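Local coordinates for protein glutamate receptor IIB (Drosophila melanogaster, PDB 4WXJ) that binds the neurotransmitter glutamate through this ligand-binding domain of a muscle receptor that probably works as a glutamate-gated ion channel, at residues K139-I145 / G193-L198; S119-K124 / C212-G218. One frame throughout, in Å; residues are numbered along the deposited sequence.

Contact 1 of 2, residues K139-I145 / G193-L198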
loop_
_atom_site.group_PDB
_atom_site.type_symbol
_atom_site.label_atom_id
_atom_site.label_comp_id
_atom_site.label_asym_id
_atom_site.label_seq_id
_atom_site.Cartn_x
_atom_site.Cartn_y
_atom_site.Cartn_z
ATOM N N LYS A 139 18.693 13.215 -14.939
ATOM C CA LYS A 139 17.979 14.473 -15.128
ATOM C C LYS A 139 16.640 14.415 -14.398
ATOM O O LYS A 139 16.227 15.383 -13.758
ATOM C CB LYS A 139 17.772 14.760 -16.617
ATOM C CG LYS A 139 16.636 15.731 -16.913
ATOM C CD LYS A 139 16.707 16.263 -18.335
ATOM C CE LYS A 139 15.319 16.466 -18.925
ATOM N NZ LYS A 139 14.427 17.258 -18.032
ATOM N N VAL A 140 15.974 13.268 -14.498
ATOM C CA VAL A 140 14.734 13.015 -13.774
ATOM C C VAL A 140 15.019 12.166 -12.540
ATOM O O VAL A 140 15.383 10.997 -12.656
ATOM C CB VAL A 140 13.698 12.296 -14.662
ATOM C CG1 VAL A 140 12.425 11.989 -13.873
ATOM C CG2 VAL A 140 13.379 13.135 -15.889
ATOM N N GLN A 141 14.855 12.756 -11.362
ATOM C CA GLN A 141 15.036 12.025 -10.116
ATOM C C GLN A 141 13.817 11.147 -9.856
ATOM O O GLN A 141 12.778 11.318 -10.492
ATOM C CB GLN A 141 15.265 12.986 -8.947
ATOM C CG GLN A 141 16.541 13.807 -9.063
ATOM C CD GLN A 141 16.817 14.635 -7.822
ATOM O OE1 GLN A 141 15.896 15.005 -7.090
ATOM N NE2 GLN A 141 18.091 14.924 -7.575
ATOM N N PHE A 142 13.946 10.205 -8.928
ATOM C CA PHE A 142 12.843 9.305 -8.610
ATOM C C PHE A 142 12.986 8.712 -7.214
ATOM O O PHE A 142 14.086 8.655 -6.664
ATOM C CB PHE A 142 12.752 8.184 -9.648
ATOM C CG PHE A 142 14.055 7.477 -9.894
ATOM C CD1 PHE A 142 14.936 7.938 -10.857
ATOM C CD2 PHE A 142 14.394 6.348 -9.168
ATOM C CE1 PHE A 142 16.133 7.290 -11.086
ATOM C CE2 PHE A 142 15.592 5.694 -9.394
ATOM C CZ PHE A 142 16.461 6.167 -10.355
ATOM N N GLY A 143 11.865 8.276 -6.645
ATOM C CA GLY A 143 11.870 7.702 -5.313
ATOM C C GLY A 143 10.609 6.936 -4.963
ATOM O O GLY A 143 9.722 6.753 -5.800
ATOM N N THR A 144 10.542 6.493 -3.709
ATOM C CA THR A 144 9.435 5.682 -3.212
ATOM C C THR A 144 8.980 6.176 -1.845
ATOM O O THR A 144 9.532 7.131 -1.301
ATOM C CB THR A 144 9.830 4.191 -3.080
ATOM O OG1 THR A 144 10.806 4.041 -2.040
ATOM C CG2 THR A 144 10.396 3.656 -4.383
ATOM N N ILE A 145 7.974 5.512 -1.289
ATOM C CA ILE A 145 7.568 5.772 0.082
ATOM C C ILE A 145 8.649 5.259 1.024
ATOM O O ILE A 145 9.131 4.136 0.881
ATOM C CB ILE A 145 6.224 5.110 0.411
ATOM C CG1 ILE A 145 5.113 5.782 -0.395
ATOM C CG2 ILE A 145 5.920 5.212 1.906
ATOM C CD1 ILE A 145 3.808 5.019 -0.397
ATOM N N GLY A 193 7.824 17.142 -14.225
ATOM C CA GLY A 193 8.534 16.132 -14.996
ATOM C C GLY A 193 9.982 15.915 -14.590
ATOM O O GLY A 193 10.723 15.209 -15.279
ATOM N N THR A 194 10.390 16.515 -13.476
ATOM C CA THR A 194 11.743 16.322 -12.958
ATOM C C THR A 194 11.756 15.293 -11.828
ATOM O O THR A 194 12.801 15.032 -11.229
ATOM C CB THR A 194 12.346 17.642 -12.444
ATOM O OG1 THR A 194 11.558 18.145 -11.357
ATOM C CG2 THR A 194 12.392 18.676 -13.560
ATOM N N TYR A 195 10.595 14.708 -11.544
ATOM C CA TYR A 195 10.485 13.680 -10.515
ATOM C C TYR A 195 9.460 12.618 -10.901
ATOM O O TYR A 195 8.320 12.936 -11.243
ATOM C CB TYR A 195 10.108 14.302 -9.169
ATOM C CG TYR A 195 10.028 13.301 -8.037
ATOM C CD1 TYR A 195 11.175 12.869 -7.382
ATOM C CD2 TYR A 195 8.806 12.788 -7.622
ATOM C CE1 TYR A 195 11.106 11.955 -6.346
ATOM C CE2 TYR A 195 8.727 11.876 -6.586
ATOM C CZ TYR A 195 9.880 11.462 -5.953
ATOM O OH TYR A 195 9.805 10.553 -4.924
ATOM N N ALA A 196 9.883 11.357 -10.847
ATOM C CA ALA A 196 9.006 10.224 -11.109
ATOM C C ALA A 196 8.832 9.419 -9.826
ATOM O O ALA A 196 9.750 9.326 -9.013
ATOM C CB ALA A 196 9.567 9.363 -12.217
ATOM N N PHE A 197 7.652 8.839 -9.648
ATOM C CA PHE A 197 7.317 8.156 -8.406
ATOM C C PHE A 197 7.119 6.665 -8.650
ATOM O O PHE A 197 6.258 6.259 -9.430
ATOM C CB PHE A 197 6.058 8.775 -7.789
ATOM C CG PHE A 197 5.760 8.300 -6.394
ATOM C CD1 PHE A 197 6.720 8.376 -5.400
ATOM C CD2 PHE A 197 4.508 7.802 -6.072
ATOM C CE1 PHE A 197 6.444 7.947 -4.115
ATOM C CE2 PHE A 197 4.226 7.374 -4.789
ATOM C CZ PHE A 197 5.195 7.446 -3.809
ATOM N N LEU A 198 7.943 5.857 -7.991
ATOM C CA LEU A 198 7.832 4.409 -8.073
ATOM C C LEU A 198 6.826 3.926 -7.037
ATOM O O LEU A 198 6.990 4.160 -5.837
ATOM C CB LEU A 198 9.198 3.761 -7.859
ATOM C CG LEU A 198 10.161 3.906 -9.038
ATOM C CD1 LEU A 198 11.575 4.144 -8.545
ATOM C CD2 LEU A 198 10.102 2.679 -9.932
HETATM O O HOH W 1 6.208 3.766 -2.907
#
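Gln141 O is gripped twice from across the contact: Ala196 N donates to it at 2.9 Å, and Tyr195 CA adds a CA-H...O contact at 3.3 Å. Around this atom 141-143 and 195-198 run parallel, their axes inclined by 23°. Gln141 N donates to Thr194 O, Gly143 N makes only a weak bond to Ala196 O, and Leu198 N closes the ladder on Gly143 O (3.0 Å). Beyond the last rung a water bridges the two strands: it accepts from Ile145 N and also lies within hydrogen-bonding distance of Leu198 O. On one face of the sheet Phe142 and Leu198 lie side by side and point the same way, CD2 of the phenylalanine 3.6 Å from CD1 of the leucine, while Phe142 CB lies near Ala196 CB. On the other face Tyr195, with CG anti to the backbone N (chi1 -178°), sends its ring along the neighbouring strand to Gly143, whose CA lies 3.5 Å from Tyr195 OH; a beta carbon on that glycine would clash with the hydroxyl. The hydroxyl is hydrogen-bonded to Ala176 O, so a leucine in place of Tyr195 would probably leave that carbonyl without its mate and open a gap beside Gly143. Phe197 follows on the same face, its ring edge meeting Ile145 CG1 at CZ (3.8 Å). Ile145 also touches the bound glutamate, which brings this end of the contact to the ligand pocket. Helix 181-191 packs on Tyr195 and Phe197, whereas helices 131-135 and 160-171 cover Phe142 and Leu198; in the sheet, strand 195-200 lies between edge strand 141-143 and strand 108-123.

Contact 2 of 2, residues S119-K124 / C212-G218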
loop_
_atom_site.group_PDB
_atom_site.type_symbol
_atom_site.label_atom_id
_atom_site.label_comp_id
_atom_site.label_asym_id
_atom_site.label_seq_id
_atom_site.Cartn_x
_atom_site.Cartn_y
_atom_site.Cartn_z
ATOM N N SER A 119 5.168 -0.016 -10.648
ATOM C CA SER A 119 5.422 0.707 -11.884
ATOM C C SER A 119 5.818 2.148 -11.585
ATOM O O SER A 119 6.033 2.517 -10.427
ATOM C CB SER A 119 4.194 0.662 -12.797
ATOM O OG SER A 119 4.542 1.006 -14.128
ATOM N N ILE A 120 5.915 2.953 -12.638
ATOM C CA ILE A 120 6.443 4.308 -12.537
ATOM C C ILE A 120 5.368 5.350 -12.837
ATOM O O ILE A 120 4.813 5.377 -13.934
ATOM C CB ILE A 120 7.624 4.513 -13.507
ATOM C CG1 ILE A 120 8.702 3.448 -13.285
ATOM C CG2 ILE A 120 8.220 5.910 -13.338
ATOM C CD1 ILE A 120 9.692 3.338 -14.426
ATOM N N LEU A 121 5.082 6.205 -11.859
ATOM C CA LEU A 121 4.184 7.338 -12.066
ATOM C C LEU A 121 5.004 8.545 -12.495
ATOM O O LEU A 121 5.961 8.927 -11.816
ATOM C CB LEU A 121 3.390 7.657 -10.797
ATOM C CG LEU A 121 2.452 8.866 -10.893
ATOM C CD1 LEU A 121 1.347 8.617 -11.904
ATOM C CD2 LEU A 121 1.867 9.206 -9.532
ATOM N N SER A 122 4.624 9.143 -13.620
ATOM C CA SER A 122 5.380 10.248 -14.191
ATOM C C SER A 122 4.480 11.368 -14.700
ATOM O O SER A 122 3.294 11.165 -14.964
ATOM C CB SER A 122 6.262 9.747 -15.334
ATOM O OG SER A 122 6.968 10.820 -15.932
ATOM N N TYR A 123 5.065 12.553 -14.827
ATOM C CA TYR A 123 4.406 13.675 -15.475
ATOM C C TYR A 123 4.441 13.432 -16.977
ATOM O O TYR A 123 5.441 12.942 -17.501
ATOM C CB TYR A 123 5.104 14.990 -15.117
ATOM C CG TYR A 123 4.260 16.227 -15.321
ATOM C CD1 TYR A 123 3.460 16.720 -14.299
ATOM C CD2 TYR A 123 4.272 16.910 -16.530
ATOM C CE1 TYR A 123 2.690 17.854 -14.477
ATOM C CE2 TYR A 123 3.506 18.045 -16.718
ATOM C CZ TYR A 123 2.717 18.513 -15.687
ATOM O OH TYR A 123 1.951 19.642 -15.868
ATOM N N LYS A 124 3.352 13.756 -17.666
ATOM C CA LYS A 124 3.290 13.573 -19.111
ATOM C C LYS A 124 4.331 14.432 -19.823
ATOM O O LYS A 124 4.704 15.501 -19.339
ATOM C CB LYS A 124 1.888 13.900 -19.631
ATOM C CG LYS A 124 0.881 12.784 -19.419
ATOM C CD LYS A 124 -0.494 13.163 -19.941
ATOM C CE LYS A 124 -1.420 11.958 -19.968
ATOM N NZ LYS A 124 -2.854 12.352 -20.053
ATOM N N CYS A 212 -5.075 14.062 -14.934
ATOM C CA CYS A 212 -4.859 13.926 -16.372
ATOM C C CYS A 212 -3.457 14.334 -16.827
ATOM O O CYS A 212 -3.058 14.029 -17.950
ATOM C CB CYS A 212 -5.904 14.752 -17.129
ATOM S SG CYS A 212 -7.627 14.346 -16.711
ATOM N N GLU A 213 -2.709 15.017 -15.965
ATOM C CA GLU A 213 -1.361 15.452 -16.323
ATOM C C GLU A 213 -0.322 14.365 -16.040
ATOM O O GLU A 213 0.874 14.567 -16.261
ATOM C CB GLU A 213 -0.992 16.741 -15.575
ATOM C CG GLU A 213 -0.762 16.605 -14.068
ATOM C CD GLU A 213 -2.039 16.713 -13.256
ATOM O OE1 GLU A 213 -3.057 16.109 -13.654
ATOM O OE2 GLU A 213 -2.023 17.409 -12.218
ATOM N N LEU A 214 -0.788 13.212 -15.561
ATOM C CA LEU A 214 0.097 12.117 -15.172
ATOM C C LEU A 214 -0.111 10.881 -16.043
ATOM O O LEU A 214 -1.181 10.684 -16.615
ATOM C CB LEU A 214 -0.131 11.754 -13.705
ATOM C CG LEU A 214 0.005 12.900 -12.703
ATOM C CD1 LEU A 214 -0.270 12.397 -11.295
ATOM C CD2 LEU A 214 1.383 13.538 -12.790
ATOM N N THR A 215 0.924 10.051 -16.131
ATOM C CA THR A 215 0.857 8.815 -16.903
ATOM C C THR A 215 1.804 7.765 -16.329
ATOM O O THR A 215 2.668 8.074 -15.506
ATOM C CB THR A 215 1.205 9.055 -18.388
ATOM O OG1 THR A 215 1.003 7.846 -19.134
ATOM C CG2 THR A 215 2.653 9.513 -18.543
ATOM N N GLN A 216 1.632 6.524 -16.772
ATOM C CA GLN A 216 2.491 5.426 -16.350
ATOM C C GLN A 216 3.616 5.228 -17.359
ATOM O O GLN A 216 3.381 5.257 -18.568
ATOM C CB GLN A 216 1.677 4.138 -16.196
ATOM C CG GLN A 216 2.483 2.936 -15.703
ATOM C CD GLN A 216 1.670 1.653 -15.659
ATOM O OE1 GLN A 216 2.206 0.565 -15.869
ATOM N NE2 GLN A 216 0.377 1.772 -15.377
ATOM N N ILE A 217 4.835 5.037 -16.860
ATOM C CA ILE A 217 5.974 4.721 -17.716
ATOM C C ILE A 217 6.263 3.224 -17.678
ATOM O O ILE A 217 6.463 2.647 -16.611
ATOM C CB ILE A 217 7.241 5.496 -17.297
ATOM C CG1 ILE A 217 7.057 6.990 -17.571
ATOM C CG2 ILE A 217 8.473 4.965 -18.047
ATOM C CD1 ILE A 217 8.207 7.862 -17.093
ATOM N N GLY A 218 6.286 2.608 -18.855
ATOM C CA GLY A 218 6.658 1.213 -18.982
ATOM C C GLY A 218 5.611 0.248 -18.466
ATOM O O GLY A 218 4.472 0.628 -18.186
#
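Strands 119-123 and 214-217 run antiparallel at the edge of the mixed sheet in this periplasmic-binding-protein-like domain, their axes 4.7 Å apart and strongly twisted, at 140°. Ser122 and Thr215 form a hydrogen-bonded pair, Ser122 N to Thr215 O and Thr215 N to Ser122 O, each 2.9 Å, and Ile217 N donates to Ile120 O. Leu121 and Gln216 face each other as a non-hydrogen-bonded pair. Ile120 and Ile217 meet on one side of the sheet, CB to CB at 3.9 Å; there Ile217 CD1 also presses unusually tightly on Ser122 CB. The hydroxyl of Ser122 donates to Tyr123 O and is hydrogen-bonded to Thr126. On the opposite side Leu121 CD1 packs on Leu214 CB, and both leucines touch helix 181-191. Glu213 O sits over one face of the Tyr123 ring, 3.8 Å from its plane and over its centre. That same oxygen accepts from Lys124 N (3.0 Å). Disulfide-bonded to Cys268, Cys212 ties this end of the contact to the chain's C-terminal end. The Lys124 side chain, extended beyond CG, runs past Glu213 to place NZ 2.7 Å from Cys212 O.

After the strands and helices that precede it, the chain lays down strand 108-123, whose last residues later pair with 212-218 to close contact 2. Within that loop strand 141-143 follows, then a largely helical excursion that includes helices 160-171 and 181-191, before the chain returns at 193-198 to close contact 1. Contact 1 is therefore nested inside contact 2. The two are joined where strand 195-200 lies against strand 108-123: Phe197 O is 2.7 Å from Leu121 N, a probable hydrogen bond, and Leu198 CD2 packs on Ile120 CG1. With that central pairing they make up one four-stranded mixed sheet, contact 1 adding one outer strand and contact 2 the other.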